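Side-chain contacts in Cys-Gly metallodipeptidase DUG1 (PDB 4G1P), which hydrolyses the dipeptide Cys-Gly with high specificity and serves as the catalytic subunit of the complex that degrades glutathione in yeast: residues D150-K153 with F159-N162; C218-T223 with S320-E325; M245-Q250 with S375-R380. All blocks are in the same frame, centred on the assembly; numbering follows the deposited sequence.

Interaction 1 of 3, residues D150-K153 with F159-N162; sequences DAFK and FPVN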
ATOM      1  N   ASP A 150     -13.262  -8.076  40.935  1.00 18.76           N
ATOM      2  CA  ASP A 150     -13.456  -9.460  41.302  1.00 20.62           C
ATOM      3  C   ASP A 150     -12.620  -9.842  42.516  1.00 24.50           C
ATOM      4  O   ASP A 150     -13.069 -10.595  43.372  1.00 22.34           O
ATOM      5  CB  ASP A 150     -13.123 -10.382  40.132  1.00 17.30           C
ATOM      6  CG  ASP A 150     -14.212 -10.411  39.096  1.00 22.26           C
ATOM      7  OD1 ASP A 150     -15.334  -9.959  39.415  1.00 22.99           O
ATOM      8  OD2 ASP A 150     -13.951 -10.888  37.970  1.00 20.79           O
ATOM      9  N   ALA A 151     -11.401  -9.328  42.584  1.00 22.16           N
ATOM     10  CA  ALA A 151     -10.492  -9.755  43.631  1.00 20.37           C
ATOM     11  C   ALA A 151     -10.950  -9.238  44.989  1.00 25.93           C
ATOM     12  O   ALA A 151     -10.903  -9.969  45.973  1.00 26.57           O
ATOM     13  CB  ALA A 151      -9.082  -9.303  43.328  1.00 19.67           C
ATOM     14  N   PHE A 152     -11.380  -7.978  45.038  1.00 23.48           N
ATOM     15  CA  PHE A 152     -11.996  -7.432  46.239  1.00 26.61           C
ATOM     16  C   PHE A 152     -13.161  -8.328  46.646  1.00 30.35           C
ATOM     17  O   PHE A 152     -13.320  -8.671  47.823  1.00 29.78           O
ATOM     18  CB  PHE A 152     -12.477  -5.985  46.020  1.00 24.23           C
ATOM     19  CG  PHE A 152     -11.414  -4.948  46.251  1.00 23.95           C
ATOM     20  CD1 PHE A 152     -10.587  -4.535  45.216  1.00 22.48           C
ATOM     21  CD2 PHE A 152     -11.221  -4.406  47.512  1.00 24.29           C
ATOM     22  CE1 PHE A 152      -9.592  -3.586  45.429  1.00 23.69           C
ATOM     23  CE2 PHE A 152     -10.226  -3.460  47.738  1.00 23.86           C
ATOM     24  CZ  PHE A 152      -9.411  -3.048  46.695  1.00 27.30           C
ATOM     25  N   LYS A 153     -13.959  -8.729  45.663  1.00 26.55           N
ATOM     26  CA  LYS A 153     -15.123  -9.556  45.940  1.00 27.83           C
ATOM     27  C   LYS A 153     -14.721 -10.899  46.549  1.00 27.09           C
ATOM     28  O   LYS A 153     -15.221 -11.279  47.600  1.00 31.38           O
ATOM     29  CB  LYS A 153     -15.958  -9.748  44.679  1.00 28.55           C
ATOM     30  CG  LYS A 153     -17.412  -9.329  44.834  1.00 34.04           C
ATOM     31  CD  LYS A 153     -17.976  -8.756  43.531  1.00 29.71           C
ATOM     32  CE  LYS A 153     -17.667  -9.678  42.356  1.00 39.75           C
ATOM     33  NZ  LYS A 153     -17.788  -9.002  41.025  1.00 35.05           N
ATOM     34  N   PHE A 159     -14.909  -2.854  48.851  1.00 31.86           N
ATOM     35  CA  PHE A 159     -14.420  -2.071  47.717  1.00 27.63           C
ATOM     36  C   PHE A 159     -14.353  -0.595  48.115  1.00 26.97           C
ATOM     37  O   PHE A 159     -15.327  -0.039  48.604  1.00 28.59           O
ATOM     38  CB  PHE A 159     -15.293  -2.271  46.475  1.00 21.81           C
ATOM     39  CG  PHE A 159     -14.626  -1.829  45.194  1.00 24.12           C
ATOM     40  CD1 PHE A 159     -13.511  -2.490  44.715  1.00 19.80           C
ATOM     41  CD2 PHE A 159     -15.108  -0.748  44.482  1.00 21.57           C
ATOM     42  CE1 PHE A 159     -12.901  -2.086  43.557  1.00 20.68           C
ATOM     43  CE2 PHE A 159     -14.501  -0.343  43.319  1.00 20.73           C
ATOM     44  CZ  PHE A 159     -13.392  -1.007  42.855  1.00 19.57           C
ATOM     45  N   PRO A 160     -13.193   0.042  47.916  1.00 23.89           N
ATOM     46  CA  PRO A 160     -12.974   1.338  48.562  1.00 20.90           C
ATOM     47  C   PRO A 160     -13.652   2.535  47.897  1.00 25.06           C
ATOM     48  O   PRO A 160     -13.728   3.590  48.529  1.00 24.95           O
ATOM     49  CB  PRO A 160     -11.453   1.491  48.517  1.00 23.93           C
ATOM     50  CG  PRO A 160     -11.034   0.680  47.345  1.00 22.99           C
ATOM     51  CD  PRO A 160     -11.974  -0.477  47.273  1.00 22.00           C
ATOM     52  N   VAL A 161     -14.122   2.409  46.658  1.00 23.28           N
ATOM     53  CA  VAL A 161     -14.756   3.551  46.003  1.00 22.81           C
ATOM     54  C   VAL A 161     -15.975   3.125  45.202  1.00 22.10           C
ATOM     55  O   VAL A 161     -16.266   1.953  45.108  1.00 21.46           O
ATOM     56  CB  VAL A 161     -13.789   4.308  45.042  1.00 23.20           C
ATOM     57  CG1 VAL A 161     -12.495   4.737  45.747  1.00 18.64           C
ATOM     58  CG2 VAL A 161     -13.496   3.463  43.800  1.00 20.58           C
ATOM     59  N   ASN A 162     -16.693   4.088  44.638  1.00 21.37           N
ATOM     60  CA  ASN A 162     -17.689   3.781  43.630  1.00 24.09           C
ATOM     61  C   ASN A 162     -17.021   3.864  42.268  1.00 26.33           C
ATOM     62  O   ASN A 162     -16.525   4.920  41.887  1.00 25.70           O
ATOM     63  CB  ASN A 162     -18.854   4.758  43.692  1.00 24.34           C
ATOM     64  CG  ASN A 162     -19.519   4.787  45.057  1.00 27.36           C
ATOM     65  OD1 ASN A 162     -20.022   3.775  45.547  1.00 26.33           O
ATOM     66  ND2 ASN A 162     -19.517   5.949  45.679  1.00 26.38           N
TER
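Phe152 and Phe159 bring their CA atoms to 6.1 Å from each other where the last turn of helix 135-154 faces the loop that returns the chain toward strand 162-168. The ring of Phe159 meets that of Phe152 in a T-shaped (edge-to-face) stack: the planes stand at 87°, and the CD1 corner of Phe159 comes down over one face of Phe152, 3.6 Å from its CG. The first torsion of Phe159 (chi1 -163°) sets CG opposite the backbone N and carries the ring back to the helix, although its CB does not point there. This is the helix-to-strand return of the alpha/beta catalytic domain, in which the helix passes through a short loop into a strand of the mixed sheet. Pro160 shares the same face of Phe152. Pro160 CD makes a CH-pi contact, 3.9 Å from the centroid of the Phe152 ring, 30° off the normal and over the CE2-CZ side, so the Phe159 edge and the proline lie side by side across one ring. Helix 458-477 packs against all three, with Ala469 on Phe152, Leu472 on Phe159 and Gln473 on Pro160. Val8 of helix 5-14 also touches Phe152, while Phe159 makes a second edge-to-face pair with Phe88.

Interaction 2 of 3, residues C218-T223 with S320-E325; sequences CNYYQT and SIHGVE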
ATOM      1  N   CYS A 218      -2.137  14.762  18.832  1.00 25.76           N
ATOM      2  CA  CYS A 218      -1.865  14.189  17.529  1.00 28.87           C
ATOM      3  C   CYS A 218      -2.792  14.762  16.451  1.00 26.46           C
ATOM      4  O   CYS A 218      -4.017  14.735  16.577  1.00 26.55           O
ATOM      5  CB  CYS A 218      -1.955  12.653  17.579  1.00 24.51           C
ATOM      6  SG  CYS A 218      -1.406  11.838  16.044  1.00 25.19           S
ATOM      7  N   ASN A 219      -2.189  15.305  15.402  1.00 21.62           N
ATOM      8  CA  ASN A 219      -2.949  15.768  14.251  1.00 24.64           C
ATOM      9  C   ASN A 219      -2.598  14.909  13.049  1.00 24.05           C
ATOM     10  O   ASN A 219      -1.435  14.840  12.641  1.00 26.16           O
ATOM     11  CB  ASN A 219      -2.679  17.251  13.975  1.00 27.17           C
ATOM     12  CG  ASN A 219      -3.449  18.172  14.913  1.00 29.69           C
ATOM     13  OD1 ASN A 219      -3.798  17.785  16.028  1.00 35.22           O
ATOM     14  ND2 ASN A 219      -3.730  19.386  14.458  1.00 28.90           N
ATOM     15  N   TYR A 220      -3.587  14.218  12.504  1.00 20.28           N
ATOM     16  CA  TYR A 220      -3.307  13.287  11.426  1.00 21.86           C
ATOM     17  C   TYR A 220      -3.804  13.854  10.104  1.00 24.25           C
ATOM     18  O   TYR A 220      -4.992  14.179   9.961  1.00 24.68           O
ATOM     19  CB  TYR A 220      -3.938  11.929  11.711  1.00 22.61           C
ATOM     20  CG  TYR A 220      -3.264  10.780  11.002  1.00 21.02           C
ATOM     21  CD1 TYR A 220      -3.437  10.582   9.642  1.00 23.05           C
ATOM     22  CD2 TYR A 220      -2.456   9.893  11.691  1.00 18.54           C
ATOM     23  CE1 TYR A 220      -2.820   9.531   8.987  1.00 22.40           C
ATOM     24  CE2 TYR A 220      -1.839   8.841  11.047  1.00 20.73           C
ATOM     25  CZ  TYR A 220      -2.025   8.665   9.689  1.00 19.84           C
ATOM     26  OH  TYR A 220      -1.428   7.614   9.034  1.00 17.85           O
ATOM     27  N   TYR A 221      -2.888  13.974   9.148  1.00 21.60           N
ATOM     28  CA  TYR A 221      -3.194  14.602   7.863  1.00 23.92           C
ATOM     29  C   TYR A 221      -3.042  13.651   6.679  1.00 24.89           C
ATOM     30  O   TYR A 221      -2.278  12.670   6.721  1.00 21.95           O
ATOM     31  CB  TYR A 221      -2.309  15.837   7.635  1.00 21.89           C
ATOM     32  CG  TYR A 221      -2.472  16.900   8.687  1.00 22.03           C
ATOM     33  CD1 TYR A 221      -3.539  17.773   8.652  1.00 23.27           C
ATOM     34  CD2 TYR A 221      -1.563  17.017   9.728  1.00 25.04           C
ATOM     35  CE1 TYR A 221      -3.702  18.740   9.622  1.00 26.33           C
ATOM     36  CE2 TYR A 221      -1.715  17.979  10.707  1.00 25.06           C
ATOM     37  CZ  TYR A 221      -2.788  18.838  10.651  1.00 29.11           C
ATOM     38  OH  TYR A 221      -2.947  19.805  11.624  1.00 29.63           O
ATOM     39  N   GLN A 222      -3.781  13.955   5.621  1.00 23.17           N
ATOM     40  CA  GLN A 222      -3.561  13.311   4.335  1.00 25.49           C
ATOM     41  C   GLN A 222      -3.461  14.375   3.255  1.00 26.22           C
ATOM     42  O   GLN A 222      -4.316  15.262   3.158  1.00 25.05           O
ATOM     43  CB  GLN A 222      -4.656  12.282   4.005  1.00 24.62           C
ATOM     44  CG  GLN A 222      -6.054  12.848   3.859  1.00 22.95           C
ATOM     45  CD  GLN A 222      -7.080  11.780   3.536  1.00 26.27           C
ATOM     46  OE1 GLN A 222      -6.769  10.592   3.495  1.00 25.80           O
ATOM     47  NE2 GLN A 222      -8.313  12.202   3.305  1.00 26.57           N
ATOM     48  N   THR A 223      -2.393  14.307   2.471  1.00 23.48           N
ATOM     49  CA  THR A 223      -2.251  15.191   1.318  1.00 25.81           C
ATOM     50  C   THR A 223      -2.729  14.455   0.072  1.00 25.92           C
ATOM     51  O   THR A 223      -2.203  13.393  -0.259  1.00 22.25           O
ATOM     52  CB  THR A 223      -0.795  15.676   1.133  1.00 24.89           C
ATOM     53  OG1 THR A 223      -0.482  16.624   2.154  1.00 24.23           O
ATOM     54  CG2 THR A 223      -0.617  16.353  -0.213  1.00 26.00           C
ATOM     55  N   SER A 320       5.775  12.503  11.582  1.00 20.89           N
ATOM     56  CA  SER A 320       6.068  11.173  11.071  1.00 20.72           C
ATOM     57  C   SER A 320       5.369  10.941   9.740  1.00 21.17           C
ATOM     58  O   SER A 320       4.276  11.466   9.490  1.00 19.91           O
ATOM     59  CB  SER A 320       5.641  10.106  12.079  1.00 22.32           C
ATOM     60  OG  SER A 320       6.641   9.897  13.064  1.00 20.13           O
ATOM     61  N   ILE A 321       5.991  10.150   8.877  1.00 20.42           N
ATOM     62  CA  ILE A 321       5.378   9.877   7.580  1.00 19.64           C
ATOM     63  C   ILE A 321       5.019   8.395   7.458  1.00 19.11           C
ATOM     64  O   ILE A 321       5.887   7.533   7.509  1.00 18.27           O
ATOM     65  CB  ILE A 321       6.252  10.402   6.427  1.00 18.19           C
ATOM     66  CG1 ILE A 321       6.218  11.927   6.443  1.00 16.53           C
ATOM     67  CG2 ILE A 321       5.745   9.896   5.083  1.00 19.30           C
ATOM     68  CD1 ILE A 321       7.126  12.570   5.452  1.00 19.14           C
ATOM     69  N   HIS A 322       3.726   8.118   7.309  1.00 17.22           N
ATOM     70  CA  HIS A 322       3.195   6.775   7.487  1.00 15.67           C
ATOM     71  C   HIS A 322       3.098   5.907   6.244  1.00 19.14           C
ATOM     72  O   HIS A 322       3.192   4.686   6.332  1.00 24.27           O
ATOM     73  CB  HIS A 322       1.833   6.873   8.138  1.00 15.96           C
ATOM     74  CG  HIS A 322       1.848   7.693   9.379  1.00 20.28           C
ATOM     75  ND1 HIS A 322       2.525   7.303  10.514  1.00 18.57           N
ATOM     76  CD2 HIS A 322       1.309   8.903   9.655  1.00 19.52           C
ATOM     77  CE1 HIS A 322       2.377   8.223  11.445  1.00 18.47           C
ATOM     78  NE2 HIS A 322       1.646   9.206  10.950  1.00 19.75           N
ATOM     79  N   GLY A 323       2.894   6.513   5.087  1.00 20.25           N
ATOM     80  CA  GLY A 323       2.693   5.719   3.894  1.00 17.86           C
ATOM     81  C   GLY A 323       1.788   6.399   2.898  1.00 20.82           C
ATOM     82  O   GLY A 323       1.251   7.488   3.153  1.00 24.78           O
ATOM     83  N   VAL A 324       1.622   5.748   1.754  1.00 17.21           N
ATOM     84  CA  VAL A 324       0.843   6.295   0.659  1.00 19.08           C
ATOM     85  C   VAL A 324      -0.341   5.397   0.354  1.00 19.47           C
ATOM     86  O   VAL A 324      -0.189   4.180   0.253  1.00 20.39           O
ATOM     87  CB  VAL A 324       1.697   6.439  -0.619  1.00 13.90           C
ATOM     88  CG1 VAL A 324       0.880   7.045  -1.714  1.00 17.99           C
ATOM     89  CG2 VAL A 324       2.890   7.295  -0.354  1.00 12.54           C
ATOM     90  N   GLU A 325      -1.516   6.002   0.221  1.00 16.03           N
ATOM     91  CA  GLU A 325      -2.708   5.294  -0.218  1.00 18.24           C
ATOM     92  C   GLU A 325      -3.018   5.592  -1.698  1.00 20.44           C
ATOM     93  O   GLU A 325      -2.973   6.747  -2.128  1.00 20.05           O
ATOM     94  CB  GLU A 325      -3.893   5.703   0.660  1.00 18.30           C
ATOM     95  CG  GLU A 325      -5.247   5.161   0.223  1.00 20.31           C
ATOM     96  CD  GLU A 325      -6.400   5.850   0.943  1.00 26.41           C
ATOM     97  OE1 GLU A 325      -6.159   6.423   2.027  1.00 27.31           O
ATOM     98  OE2 GLU A 325      -7.543   5.832   0.429  1.00 29.21           O
TER
HETATM   99  O   HOH W   1      -8.027   8.204   3.351  1.00 21.19           O
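Tyr220 and His322 meet across a gap between strands that run in roughly the same sense, 36° apart, with the nearest CA atoms still 9.6 Å (Tyr220 to Ser320) and 9.1 Å (Gln222 to Val324) from each other. Their side chains approach from opposite directions. The phenol plane of Tyr220 and the imidazole plane of His322 are nearly parallel, at 11°, but offset so far that little of one ring lies over the other, with centroids 4.8 Å apart. What meets is the far end of the tyrosine, its OH, CZ and CE2, and the CD2-NE2 side of the histidine. A chi1 of -156° extends Tyr220 away from its own backbone N and takes the hydroxyl across to His322. Polar partners beyond the pair fix both groups: Tyr220 OH is hydrogen-bonded to the backbone O of Lys334 of the second subunit, while His322 uses ND1 for Val336 O of that subunit and NE2 for Ser346 OG of its own chain. With both ring nitrogens engaged, the imidazole is held against rotation. Farther along, a water bridges Gln222 OE1, at 2.7 Å, and Glu325 OE1, at 2.9 Å. Glu325 also forms a salt bridge with Lys344, and Gln222 NE2 is hydrogen-bonded to Glu382. The lid-domain sheet explains the spacing: strand 340-349 pairs antiparallel with both 210-226 and 318-325 and lies between them, strand 378-391 flanks 210-226 on its other side, and helices 244-252 and 355-371 pack against neighbouring residues of these strands.

Interaction 3 of 3, residues M245-Q250 with S375-R380; sequences MIDLMQ and SPNKCR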
ATOM      1  N   MET A 245       2.206  10.833  -8.071  1.00 18.92           N
ATOM      2  CA  MET A 245       3.255  10.276  -7.224  1.00 22.98           C
ATOM      3  C   MET A 245       4.538  11.113  -7.193  1.00 22.05           C
ATOM      4  O   MET A 245       5.211  11.184  -6.162  1.00 22.71           O
ATOM      5  CB  MET A 245       3.572   8.824  -7.596  1.00 17.71           C
ATOM      6  CG  MET A 245       2.679   7.804  -6.900  1.00 20.65           C
ATOM      7  SD  MET A 245       2.675   7.884  -5.081  1.00 27.07           S
ATOM      8  CE  MET A 245       4.293   7.214  -4.703  1.00 19.03           C
ATOM      9  N   ILE A 246       4.874  11.743  -8.312  1.00 21.05           N
ATOM     10  CA  ILE A 246       6.104  12.515  -8.388  1.00 21.49           C
ATOM     11  C   ILE A 246       5.964  13.818  -7.589  1.00 23.97           C
ATOM     12  O   ILE A 246       6.832  14.171  -6.783  1.00 19.12           O
ATOM     13  CB  ILE A 246       6.508  12.763  -9.843  1.00 20.22           C
ATOM     14  CG1 ILE A 246       6.921  11.441 -10.490  1.00 21.27           C
ATOM     15  CG2 ILE A 246       7.646  13.751  -9.925  1.00 21.76           C
ATOM     16  CD1 ILE A 246       7.165  11.519 -11.995  1.00 14.94           C
ATOM     17  N   ASP A 247       4.856  14.517  -7.793  1.00 23.07           N
ATOM     18  CA  ASP A 247       4.571  15.695  -6.986  1.00 23.78           C
ATOM     19  C   ASP A 247       4.583  15.332  -5.503  1.00 26.42           C
ATOM     20  O   ASP A 247       5.200  16.026  -4.683  1.00 26.53           O
ATOM     21  CB  ASP A 247       3.223  16.298  -7.374  1.00 24.77           C
ATOM     22  CG  ASP A 247       3.155  16.663  -8.850  1.00 26.46           C
ATOM     23  OD1 ASP A 247       4.234  16.783  -9.462  1.00 23.20           O
ATOM     24  OD2 ASP A 247       2.035  16.826  -9.388  1.00 23.80           O
ATOM     25  N   LEU A 248       3.929  14.221  -5.178  1.00 25.41           N
ATOM     26  CA  LEU A 248       3.739  13.801  -3.795  1.00 22.14           C
ATOM     27  C   LEU A 248       5.042  13.532  -3.050  1.00 23.19           C
ATOM     28  O   LEU A 248       5.146  13.844  -1.870  1.00 25.05           O
ATOM     29  CB  LEU A 248       2.829  12.576  -3.712  1.00 21.38           C
ATOM     30  CG  LEU A 248       2.481  12.191  -2.271  1.00 22.22           C
ATOM     31  CD1 LEU A 248       1.550  13.238  -1.680  1.00 20.61           C
ATOM     32  CD2 LEU A 248       1.906  10.770  -2.138  1.00 17.90           C
ATOM     33  N   MET A 249       6.032  12.957  -3.724  1.00 20.13           N
ATOM     34  CA  MET A 249       7.323  12.755  -3.083  1.00 21.51           C
ATOM     35  C   MET A 249       7.948  14.092  -2.723  1.00 25.98           C
ATOM     36  O   MET A 249       8.631  14.231  -1.707  1.00 27.58           O
ATOM     37  CB  MET A 249       8.263  11.954  -3.976  1.00 18.10           C
ATOM     38  CG  MET A 249       7.711  10.587  -4.356  1.00 24.42           C
ATOM     39  SD  MET A 249       7.369   9.497  -2.953  1.00 26.95           S
ATOM     40  CE  MET A 249       5.636   9.810  -2.573  1.00 19.54           C
ATOM     41  N   GLN A 250       7.698  15.091  -3.553  1.00 22.84           N
ATOM     42  CA  GLN A 250       8.235  16.403  -3.286  1.00 23.21           C
ATOM     43  C   GLN A 250       7.502  17.105  -2.140  1.00 22.14           C
ATOM     44  O   GLN A 250       8.130  17.657  -1.247  1.00 22.76           O
ATOM     45  CB  GLN A 250       8.278  17.226  -4.576  1.00 24.57           C
ATOM     46  CG  GLN A 250       9.542  16.927  -5.366  1.00 23.43           C
ATOM     47  CD  GLN A 250       9.392  17.100  -6.863  1.00 35.46           C
ATOM     48  OE1 GLN A 250       8.392  17.628  -7.351  1.00 39.08           O
ATOM     49  NE2 GLN A 250      10.400  16.648  -7.608  1.00 41.16           N
ATOM     50  N   SER A 375       2.802  22.154 -11.531  1.00 33.75           N
ATOM     51  CA  SER A 375       2.220  20.903 -11.956  1.00 30.17           C
ATOM     52  C   SER A 375       0.769  21.127 -12.314  1.00 30.27           C
ATOM     53  O   SER A 375       0.067  21.871 -11.632  1.00 33.31           O
ATOM     54  CB  SER A 375       2.324  19.869 -10.834  1.00 32.06           C
ATOM     55  OG  SER A 375       1.342  18.856 -10.979  1.00 33.28           O
ATOM     56  N   PRO A 376       0.308  20.470 -13.382  1.00 25.03           N
ATOM     57  CA  PRO A 376      -1.098  20.538 -13.788  1.00 22.96           C
ATOM     58  C   PRO A 376      -2.016  19.758 -12.858  1.00 25.05           C
ATOM     59  O   PRO A 376      -3.222  19.823 -13.018  1.00 25.72           O
ATOM     60  CB  PRO A 376      -1.091  19.874 -15.167  1.00 23.36           C
ATOM     61  CG  PRO A 376       0.076  18.967 -15.137  1.00 24.62           C
ATOM     62  CD  PRO A 376       1.110  19.602 -14.259  1.00 21.26           C
ATOM     63  N   ASN A 377      -1.458  19.029 -11.900  1.00 27.36           N
ATOM     64  CA  ASN A 377      -2.264  18.181 -11.032  1.00 27.06           C
ATOM     65  C   ASN A 377      -3.089  18.977 -10.005  1.00 29.40           C
ATOM     66  O   ASN A 377      -2.824  20.163  -9.769  1.00 28.78           O
ATOM     67  CB  ASN A 377      -1.374  17.127 -10.350  1.00 29.03           C
ATOM     68  CG  ASN A 377      -0.886  16.042 -11.324  1.00 26.89           C
ATOM     69  OD1 ASN A 377      -1.636  15.586 -12.180  1.00 23.63           O
ATOM     70  ND2 ASN A 377       0.371  15.633 -11.187  1.00 24.60           N
ATOM     71  N   LYS A 378      -4.102  18.328  -9.429  1.00 27.87           N
ATOM     72  CA  LYS A 378      -4.886  18.900  -8.329  1.00 31.49           C
ATOM     73  C   LYS A 378      -4.268  18.482  -6.994  1.00 28.83           C
ATOM     74  O   LYS A 378      -3.694  17.400  -6.887  1.00 31.08           O
ATOM     75  CB  LYS A 378      -6.342  18.427  -8.382  1.00 28.64           C
ATOM     76  CG  LYS A 378      -7.074  18.792  -9.656  1.00 40.36           C
ATOM     77  CD  LYS A 378      -8.478  18.151  -9.736  1.00 49.55           C
ATOM     78  CE  LYS A 378      -8.489  16.775 -10.451  1.00 52.32           C
ATOM     79  NZ  LYS A 378      -8.204  16.810 -11.937  1.00 47.37           N
ATOM     80  N   CYS A 379      -4.381  19.331  -5.978  1.00 25.94           N
ATOM     81  CA  CYS A 379      -3.790  19.022  -4.679  1.00 24.21           C
ATOM     82  C   CYS A 379      -4.461  19.760  -3.543  1.00 26.29           C
ATOM     83  O   CYS A 379      -4.871  20.918  -3.675  1.00 28.36           O
ATOM     84  CB  CYS A 379      -2.281  19.314  -4.652  1.00 25.14           C
ATOM     85  SG  CYS A 379      -1.447  18.852  -3.070  1.00 29.17           S
ATOM     86  N   ARG A 380      -4.557  19.074  -2.416  1.00 24.47           N
ATOM     87  CA  ARG A 380      -5.086  19.659  -1.204  1.00 24.09           C
ATOM     88  C   ARG A 380      -4.759  18.758  -0.021  1.00 28.76           C
ATOM     89  O   ARG A 380      -4.604  17.536  -0.170  1.00 27.05           O
ATOM     90  CB  ARG A 380      -6.588  19.866  -1.319  1.00 20.24           C
ATOM     91  CG  ARG A 380      -7.390  18.621  -1.237  1.00 23.37           C
ATOM     92  CD  ARG A 380      -8.839  18.931  -1.458  1.00 26.65           C
ATOM     93  NE  ARG A 380      -9.634  17.714  -1.507  1.00 41.11           N
ATOM     94  CZ  ARG A 380     -10.054  17.061  -0.427  1.00 51.04           C
ATOM     95  NH1 ARG A 380      -9.740  17.514   0.786  1.00 41.61           N
ATOM     96  NH2 ARG A 380     -10.783  15.955  -0.555  1.00 52.39           N
TER
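Asp247 OD2 takes two hydrogen bonds from opposite faces of its own carboxylate plane, one from Asn377 ND2 and one from Ser375 OG, each 2.7 Å from it. Neither donor lies in that plane: ND2 stands 37° out of it and the serine hydroxyl 36° out on the other side, so the oxygen is pinched between amide and hydroxyl. From the side of the amide the bond is nearly ideal, with an N-H...O angle of 173° and OD2 almost within the amide plane of Asn377, although amide and carboxylate themselves are turned steeply against each other. Ser375 is the link between the two donors. Its OG gives its proton to Asp247 and accepts from the backbone N of Asn377 at 3.0 Å, an ST turn that brings the side chains of Ser375 and Asn377 to the same carboxylate oxygen just before strand 378-391 begins. The first torsion of the serine swings OG away from its own backbone N, where it can serve both partners. The arrangement thus ties helix 244-252 of the lid domain to the turn that follows helix 355-371 and leads into a strand of the sheet. Asp247 OD1, the other oxygen, is hydrogen-bonded to Ser258 OG of the second subunit, so the buried carboxylate has partners on both oxygens and joins a turn of its own chain to the dimer partner. Such a set of donors would be expected to favour the ionised form. Phe370 of helix 355-371 lies against Asp247, Ser375 and Asn377 alike, and Leu373 also touches Asp247.

Interactions 2 and 3 are neighbours, with centres 15 Å apart: Thr223 CG2 lies 3.9 Å from Cys379 SG, and Val324 CG1 lies 3.9 Å from Leu248 CD2, so helix 244-252 packs on the sheet to which both contacts belong. Both also touch the second subunit. Interaction 1 lies on the opposite side of the chain's centre, its centre 43 Å from that of interaction 2 and 58 Å from that of interaction 3. Interaction 2 is nearest the active site, where cysteine and glycine, the hydrolysis products, are bound: Cys218 lines the cysteine pocket, the Tyr220 side chain is about 6 Å from the bound cysteine, and that of His322 about 8 Å from that of zinc ligand His450.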